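PDB 2JGP: tyrocidine synthetase 3, which probably catalyses peptide bond formation between carrier-bound intermediates in the nonribosomal assembly of the antibiotic tyrocidine. Local coordinates for residues 146-149 and 150-153. Numbering follows the deposited sequence.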
loop_
_atom_site.group_PDB
_atom_site.type_symbol
_atom_site.label_atom_id
_atom_site.label_comp_id
_atom_site.label_asym_id
_atom_site.label_seq_id
_atom_site.Cartn_x
_atom_site.Cartn_y
_atom_site.Cartn_z
ATOM N N ARG A 146 -4.724 -21.970 9.727
ATOM C CA ARG A 146 -4.057 -20.864 10.426
ATOM C C ARG A 146 -4.694 -19.500 10.180
ATOM O O ARG A 146 -4.822 -18.697 11.107
ATOM C CB ARG A 146 -2.578 -20.812 10.019
ATOM C CG ARG A 146 -1.797 -19.607 10.528
ATOM C CD ARG A 146 -0.318 -19.770 10.191
ATOM N NE ARG A 146 0.460 -18.551 10.421
ATOM C CZ ARG A 146 0.846 -18.121 11.619
ATOM N NH1 ARG A 146 0.489 -18.768 12.719
ATOM N NH2 ARG A 146 1.566 -17.015 11.714
ATOM N N HIS A 147 -5.065 -19.230 8.932
ATOM C CA HIS A 147 -5.501 -17.897 8.524
ATOM C C HIS A 147 -7.008 -17.844 8.306
ATOM O O HIS A 147 -7.516 -18.431 7.354
ATOM C CB HIS A 147 -4.763 -17.484 7.245
ATOM C CG HIS A 147 -3.288 -17.312 7.432
ATOM N ND1 HIS A 147 -2.751 -16.328 8.234
ATOM C CD2 HIS A 147 -2.238 -18.003 6.932
ATOM C CE1 HIS A 147 -1.433 -16.420 8.218
ATOM N NE2 HIS A 147 -1.095 -17.426 7.434
ATOM N N GLU A 148 -7.720 -17.136 9.189
ATOM C CA GLU A 148 -9.184 -17.066 9.137
ATOM C C GLU A 148 -9.701 -16.532 7.813
ATOM O O GLU A 148 -10.811 -16.881 7.398
ATOM C CB GLU A 148 -9.756 -16.197 10.265
ATOM C CG GLU A 148 -9.934 -16.906 11.579
ATOM C CD GLU A 148 -10.729 -16.100 12.602
ATOM O OE1 GLU A 148 -11.022 -14.903 12.370
ATOM O OE2 GLU A 148 -11.050 -16.680 13.659
ATOM N N SER A 149 -8.922 -15.672 7.161
ATOM C CA SER A 149 -9.318 -15.141 5.858
ATOM C C SER A 149 -9.474 -16.256 4.817
ATOM O O SER A 149 -10.286 -16.142 3.901
ATOM C CB SER A 149 -8.324 -14.086 5.375
ATOM O OG SER A 149 -8.446 -12.900 6.153
ATOM N N LEU A 150 -8.708 -17.333 4.970
ATOM C CA LEU A 150 -8.827 -18.495 4.081
ATOM C C LEU A 150 -9.988 -19.431 4.457
ATOM O O LEU A 150 -10.213 -20.449 3.785
ATOM C CB LEU A 150 -7.511 -19.285 4.055
ATOM C CG LEU A 150 -6.287 -18.512 3.549
ATOM C CD1 LEU A 150 -5.075 -19.429 3.474
ATOM C CD2 LEU A 150 -6.568 -17.852 2.188
ATOM N N ARG A 151 -10.704 -19.106 5.532
ATOM C CA ARG A 151 -11.912 -19.834 5.916
ATOM C C ARG A 151 -13.126 -18.900 5.948
ATOM O O ARG A 151 -14.138 -19.201 6.581
ATOM C CB ARG A 151 -11.702 -20.506 7.275
ATOM C CG ARG A 151 -10.673 -21.630 7.212
ATOM C CD ARG A 151 -10.373 -22.251 8.571
ATOM N NE ARG A 151 -9.518 -21.408 9.422
ATOM C CZ ARG A 151 -9.914 -20.759 10.515
ATOM N NH1 ARG A 151 -11.174 -20.804 10.933
ATOM N NH2 ARG A 151 -9.034 -20.045 11.201
ATOM N N THR A 152 -13.022 -17.777 5.243
ATOM C CA THR A 152 -14.065 -16.765 5.227
ATOM C C THR A 152 -14.867 -16.841 3.930
ATOM O O THR A 152 -14.295 -16.886 2.847
ATOM C CB THR A 152 -13.473 -15.356 5.335
ATOM O OG1 THR A 152 -12.779 -15.225 6.578
ATOM C CG2 THR A 152 -14.571 -14.296 5.254
ATOM N N SER A 153 -16.190 -16.860 4.063
ATOM C CA SER A 153 -17.096 -16.706 2.934
ATOM C C SER A 153 -17.906 -15.448 3.188
ATOM O O SER A 153 -17.832 -14.869 4.273
ATOM C CB SER A 153 -18.019 -17.913 2.807
ATOM O OG SER A 153 -18.922 -18.008 3.898
HETATM O O HOH W 1 -11.787 -17.815 2.134
#
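With OG1 beside its own backbone N (chi1 -62°), Thr152 turns its hydroxyl back to Glu148, while a bend at chi3 (-75°) folds the Arg151 guanidinium over the backbone of the same glutamate. Thr152 OG1 gives its hydrogen to Glu148 O at 2.7 Å, and Arg151 N donates to that oxygen too, at 2.9 Å. The two donors arrive from opposite faces of the carbonyl plane, so the oxygen is gripped from both sides. Threonine suits this place: its hydroxyl closes the turn, while its beta-branched side chain is at home in a strand and packs on Gln163 and Ile165.

One step earlier, Leu150 N donates to His147 O across 2.9 Å. Apolar Leu150 suits its buried place beside that histidine, its CG 4.1 Å from His147 CB, and the ring's NE2 is hydrogen-bonded to Glu236. Ser149 is buried too, its small hydroxyl satisfied by Val368 O. A weak hydrogen bond of 3.5 Å from Thr152 N to Ser149 O follows, and a water donating to both Ser149 O and Thr152 O bridges the end of the turn.

The long arginine chain lets Arg151 set one guanidinium face over Glu148 CA, with NH2 3.3 Å from Glu148 CG. The carboxylate and guanidinium planes stand 79° apart, and Glu148 OE2 and Arg151 NH2 stay 4.6 Å apart without contact. Instead, the extended glutamate chain carries OE1 to Lys254, and Arg151 NE reaches back to Ile144 O in the last turn of the preceding helix, with NH1 on His166 O. One arginine thus ties helix end and turn to the residue following strand 160-165. The succession of i+3 to i bonds is that of a short 3-10 turn, here making the passage from helix 133-146 into strand 152-157 of the condensation domain.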